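Local coordinates for DUF3809 domain-containing protein (Deinococcus radiodurans, PDB 3NQN) that is of unknown function but binds calcium ions and belongs to a family grouped with the Bet v 1-like proteins, at residues Q8-R13 with F107-Q112; G50-T55 with L64-E69. All coordinates share one frame; numbering follows the deposited sequence.

Contact 1: Q8-R13 with F107-Q112; sequences QSFTLR and FAFQFQ
Gln8 with Phe109 and, two residues further along, Phe10 with Phe107 form antiparallel hydrogen-bonded pairs; the axes of segments 8-13 and 107-112 approach to 4.6 Å, their directions 167° apart. Each pair closes a two-bond ring; the shortest of the four bonds runs from Phe109 N to Gln8 O at 2.7 Å. Between them Ser9 and Ala108 make the non-hydrogen-bonded pair, where Ala108 CA and Ser9 CA each bring a C-H toward a carbonyl oxygen, those of Gln8 and Phe107 respectively. Strand 5-13 is thereby added to strand 104-114 as an outermost strand of the chain's antiparallel sheet, and the face bearing the phenylalanines is packed by the C-terminal helix 122-153, as in Bet v 1-like folds. Phe10 has CG wedged between its backbone N and carbonyl carbon (chi1 59°), and the ring lies over the side chain of Phe107, whose CB sits under one face, 3.8 Å from the centroid of the Phe10 ring. The two rings are nearly parallel, at 20°, yet slid apart with little overlap; Phe10 CE2 reaches Phe107 CD2 at 3.5 Å. Phe10 CE1 meets the edge of the Phe109 ring at CD2. Pro148 and Leu151 of the helix also touch Phe10, and an alanine in place of Phe10 would probably leave Phe107 CB without its aromatic cover and open a gap beneath the helix. Leu12 CD1 approaches Phe107 CE2 at 4.3 Å.

Contact 2: G50-T55 with L64-E69; sequences GELLVT and LPFRSE
A beta hairpin formed by strands 47-56 and 60-73 contains this contact, near one end of the antiparallel sheet that packs against helix 122-153 in this Bet v 1-like family. Gly50 pairs with Phe66 and Leu52 with Leu64 as hydrogen-bonded antiparallel pairs, with Glu51 and Pro65 as the non-hydrogen-bonded pair between them. The directions of the two segments differ by 147°, a marked departure from exact antiparallel alignment. In the Gly50 pair, Phe66 N reaches Gly50 O at 3.0 Å, and in the Leu52 pair Leu64 N meets Leu52 O at 2.8 Å. In the pair between them, Pro65 CA and Glu51 CA each turn a C-H toward a carbonyl oxygen, of Gly50 and Leu64 respectively.

On the face toward the helix, Phe66 turns its ring back across the glycine: CG stands between the backbone N and the carbonyl carbon (chi1 73°), and the ring lies directly against the backbone of Gly50, which has no side chain, with Phe66 CE2 3.5 Å from Gly50 C. Gly50 N is above one face of the ring, toward its rim. Leu52 crosses Phe66 at about a right angle, and its CD1 touches CD2 of the Phe66 ring at 3.6 Å; Thr139 and Leu140 of the helix touch Leu52 as well. Glu51 lies on the other face, where its carboxylate forms a salt bridge with Arg39 through OE2, while its CB rests 3.5 Å from Leu64 O. Further along, Val54 has CG2 anti to its carbonyl carbon, and this methyl presses on Leu64 CD1 at 3.5 Å, closer than usual for two carbons.

How the contacts relate
Contacts 1 and 2 belong to the same antiparallel sheet, with centres about 17 Å apart and nearest atoms about 4 Å apart without touching. Contact 2 is nested within the chain loop closed by contact 1: contact 1 joins strands remote in sequence, contact 2 the strands of a hairpin. Helix 122-153 links them, with Leu147 and Leu151 near 107-112 and Ala135 and Thr139 near 50-55. Both lie near residues seen to bind calcium in this protein, though those ions are not bound to this chain here: Glu7, its side chain about 3 Å from that of Ser9, and Asp63, about 4 Å from that of Glu51. The Glu51 side chain is about 6 Å from a bound calcium ion.

Contact 1: Q8-R13 with F107-Q112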
# COMPACT_ATOMS: atom_id res chain seq x y z
N GLN A 8 17.69 -1.69 -18.79
CA GLN A 8 17.18 -2.19 -20.07
C GLN A 8 17.40 -1.13 -21.14
O GLN A 8 17.25 0.08 -20.87
CB GLN A 8 15.70 -2.56 -19.97
CG GLN A 8 15.09 -3.12 -21.24
CD GLN A 8 15.73 -4.44 -21.71
OE1 GLN A 8 16.78 -4.45 -22.35
NE2 GLN A 8 15.07 -5.55 -21.44
N SER A 9 17.84 -1.56 -22.31
CA SER A 9 18.00 -0.65 -23.43
C SER A 9 17.59 -1.33 -24.72
O SER A 9 17.78 -2.54 -24.90
CB SER A 9 19.43 -0.10 -23.51
OG SER A 9 20.39 -1.12 -23.34
N PHE A 10 16.99 -0.56 -25.61
CA PHE A 10 16.46 -1.12 -26.84
C PHE A 10 16.04 -0.04 -27.81
O PHE A 10 15.89 1.13 -27.43
CB PHE A 10 15.25 -2.03 -26.52
CG PHE A 10 14.12 -1.32 -25.82
CD1 PHE A 10 14.14 -1.17 -24.43
CD2 PHE A 10 13.05 -0.80 -26.53
CE1 PHE A 10 13.12 -0.51 -23.77
CE2 PHE A 10 12.03 -0.12 -25.87
CZ PHE A 10 12.06 0.01 -24.50
N THR A 11 15.84 -0.44 -29.05
CA THR A 11 15.41 0.47 -30.11
C THR A 11 14.11 -0.02 -30.71
O THR A 11 13.84 -1.20 -30.70
CB THR A 11 16.47 0.60 -31.23
OG1 THR A 11 16.86 -0.71 -31.69
CG2 THR A 11 17.69 1.35 -30.73
N LEU A 12 13.30 0.92 -31.19
CA LEU A 12 12.01 0.63 -31.85
C LEU A 12 11.75 1.72 -32.85
O LEU A 12 12.05 2.88 -32.58
CB LEU A 12 10.85 0.70 -30.85
CG LEU A 12 10.69 -0.33 -29.77
CD1 LEU A 12 9.50 0.05 -28.89
CD2 LEU A 12 10.51 -1.73 -30.39
N ARG A 13 11.13 1.38 -33.96
CA ARG A 13 10.79 2.36 -34.97
C ARG A 13 9.33 2.78 -34.84
O ARG A 13 8.43 1.94 -34.72
CB ARG A 13 11.04 1.80 -36.37
CG ARG A 13 10.61 2.74 -37.51
CD ARG A 13 11.53 2.60 -38.69
NE ARG A 13 11.02 3.28 -39.88
CZ ARG A 13 11.80 3.87 -40.78
NH1 ARG A 13 13.11 3.92 -40.59
NH2 ARG A 13 11.26 4.45 -41.85
N PHE A 107 15.64 3.73 -26.45
CA PHE A 107 15.25 3.80 -25.06
C PHE A 107 16.31 3.16 -24.18
O PHE A 107 16.94 2.18 -24.57
CB PHE A 107 13.93 3.06 -24.85
CG PHE A 107 12.78 3.64 -25.59
CD1 PHE A 107 11.99 4.62 -25.01
CD2 PHE A 107 12.46 3.20 -26.88
CE1 PHE A 107 10.91 5.18 -25.71
CE2 PHE A 107 11.39 3.74 -27.58
CZ PHE A 107 10.61 4.74 -26.99
N ALA A 108 16.49 3.73 -22.99
CA ALA A 108 17.28 3.15 -21.93
C ALA A 108 16.54 3.44 -20.61
O ALA A 108 16.15 4.59 -20.35
CB ALA A 108 18.68 3.77 -21.89
N PHE A 109 16.32 2.40 -19.82
CA PHE A 109 15.69 2.53 -18.50
C PHE A 109 16.55 1.94 -17.43
O PHE A 109 17.23 0.94 -17.66
CB PHE A 109 14.35 1.84 -18.48
CG PHE A 109 13.31 2.53 -19.29
CD1 PHE A 109 12.54 3.54 -18.74
CD2 PHE A 109 13.15 2.21 -20.63
CE1 PHE A 109 11.61 4.21 -19.49
CE2 PHE A 109 12.20 2.88 -21.39
CZ PHE A 109 11.44 3.89 -20.81
N GLN A 110 16.57 2.59 -16.26
CA GLN A 110 17.32 2.06 -15.10
C GLN A 110 16.40 2.08 -13.87
O GLN A 110 15.59 3.00 -13.70
CB GLN A 110 18.61 2.85 -14.84
CG GLN A 110 19.51 3.09 -16.08
CD GLN A 110 19.04 4.26 -16.94
OE1 GLN A 110 18.59 5.27 -16.43
NE2 GLN A 110 19.17 4.11 -18.25
N PHE A 111 16.48 1.02 -13.07
CA PHE A 111 15.68 0.89 -11.86
C PHE A 111 16.58 0.58 -10.71
O PHE A 111 17.51 -0.22 -10.84
CB PHE A 111 14.68 -0.26 -11.99
CG PHE A 111 13.71 -0.10 -13.08
CD1 PHE A 111 14.03 -0.53 -14.38
CD2 PHE A 111 12.46 0.43 -12.85
CE1 PHE A 111 13.12 -0.41 -15.39
CE2 PHE A 111 11.55 0.55 -13.86
CZ PHE A 111 11.88 0.13 -15.15
N GLN A 112 16.31 1.22 -9.57
CA GLN A 112 17.06 0.96 -8.36
C GLN A 112 16.05 0.82 -7.20
O GLN A 112 15.19 1.67 -7.02
CB GLN A 112 18.05 2.10 -8.09
CG GLN A 112 18.79 2.03 -6.73
CD GLN A 112 20.01 1.12 -6.75
OE1 GLN A 112 20.70 1.00 -7.76
NE2 GLN A 112 20.29 0.50 -5.61

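Contact 2: G50-T55 with L64-E69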
# COMPACT_ATOMS: atom_id res chain seq x y z
N GLY A 50 3.83 5.77 -9.67
CA GLY A 50 3.20 4.48 -9.64
C GLY A 50 3.87 3.61 -8.62
O GLY A 50 4.49 4.11 -7.69
N GLU A 51 3.79 2.30 -8.81
CA GLU A 51 4.40 1.37 -7.87
C GLU A 51 4.76 0.06 -8.53
O GLU A 51 4.16 -0.33 -9.52
CB GLU A 51 3.43 1.15 -6.67
CG GLU A 51 2.07 0.62 -7.08
CD GLU A 51 0.96 0.84 -6.03
OE1 GLU A 51 1.18 1.56 -5.03
OE2 GLU A 51 -0.13 0.30 -6.25
N LEU A 52 5.81 -0.57 -8.02
CA LEU A 52 6.17 -1.91 -8.42
C LEU A 52 5.78 -2.83 -7.29
O LEU A 52 5.80 -2.42 -6.11
CB LEU A 52 7.67 -2.04 -8.68
CG LEU A 52 8.27 -1.27 -9.86
CD1 LEU A 52 8.13 0.21 -9.63
CD2 LEU A 52 9.76 -1.65 -10.04
N LEU A 53 5.46 -4.08 -7.62
CA LEU A 53 5.03 -5.05 -6.61
C LEU A 53 6.13 -6.07 -6.33
O LEU A 53 6.62 -6.74 -7.24
CB LEU A 53 3.75 -5.75 -7.06
CG LEU A 53 2.53 -4.86 -7.34
CD1 LEU A 53 1.32 -5.73 -7.70
CD2 LEU A 53 2.21 -3.99 -6.15
N VAL A 54 6.56 -6.13 -5.08
CA VAL A 54 7.50 -7.13 -4.61
C VAL A 54 6.71 -8.16 -3.81
O VAL A 54 6.09 -7.83 -2.79
CB VAL A 54 8.58 -6.51 -3.70
CG1 VAL A 54 9.53 -7.62 -3.15
CG2 VAL A 54 9.36 -5.44 -4.45
N THR A 55 6.72 -9.41 -4.28
CA THR A 55 5.98 -10.48 -3.64
C THR A 55 6.86 -11.27 -2.69
O THR A 55 7.88 -11.81 -3.09
CB THR A 55 5.39 -11.45 -4.69
OG1 THR A 55 4.51 -10.74 -5.56
CG2 THR A 55 4.61 -12.57 -4.02
N LEU A 64 5.95 -0.88 -3.79
CA LEU A 64 7.04 0.08 -3.61
C LEU A 64 6.79 1.24 -4.58
O LEU A 64 6.80 1.05 -5.82
CB LEU A 64 8.40 -0.57 -3.93
CG LEU A 64 9.05 -1.52 -2.92
CD1 LEU A 64 8.17 -2.74 -2.60
CD2 LEU A 64 10.45 -1.96 -3.42
N PRO A 65 6.57 2.44 -4.04
CA PRO A 65 6.26 3.54 -4.93
C PRO A 65 7.49 4.09 -5.65
O PRO A 65 8.64 3.82 -5.26
CB PRO A 65 5.68 4.59 -3.98
CG PRO A 65 6.35 4.33 -2.69
CD PRO A 65 6.57 2.86 -2.62
N PHE A 66 7.24 4.79 -6.74
CA PHE A 66 8.24 5.60 -7.42
C PHE A 66 7.54 6.84 -7.90
O PHE A 66 6.31 6.87 -8.07
CB PHE A 66 8.87 4.87 -8.61
CG PHE A 66 7.95 4.75 -9.82
CD1 PHE A 66 7.92 5.76 -10.79
CD2 PHE A 66 7.16 3.64 -10.00
CE1 PHE A 66 7.09 5.66 -11.89
CE2 PHE A 66 6.32 3.55 -11.09
CZ PHE A 66 6.29 4.56 -12.04
N ARG A 67 8.34 7.88 -8.11
CA ARG A 67 7.88 9.12 -8.67
C ARG A 67 9.07 9.73 -9.42
O ARG A 67 10.18 9.84 -8.86
CB ARG A 67 7.38 10.05 -7.58
CG ARG A 67 6.58 11.23 -8.07
CD ARG A 67 5.90 11.98 -6.90
NE ARG A 67 4.88 12.93 -7.37
CZ ARG A 67 3.55 12.77 -7.24
NH1 ARG A 67 3.04 11.69 -6.64
NH2 ARG A 67 2.73 13.70 -7.72
N SER A 68 8.85 10.11 -10.66
CA SER A 68 9.91 10.66 -11.49
C SER A 68 9.47 11.94 -12.21
O SER A 68 8.32 12.09 -12.61
CB SER A 68 10.35 9.65 -12.52
OG SER A 68 10.85 8.46 -11.92
N GLU A 69 10.42 12.84 -12.39
CA GLU A 69 10.20 14.10 -13.09
C GLU A 69 10.34 13.86 -14.58
O GLU A 69 11.24 13.13 -15.03
CB GLU A 69 11.26 15.11 -12.62
CG GLU A 69 11.20 16.47 -13.30
CD GLU A 69 12.40 17.34 -12.94
OE1 GLU A 69 13.34 16.83 -12.28
OE2 GLU A 69 12.42 18.53 -13.34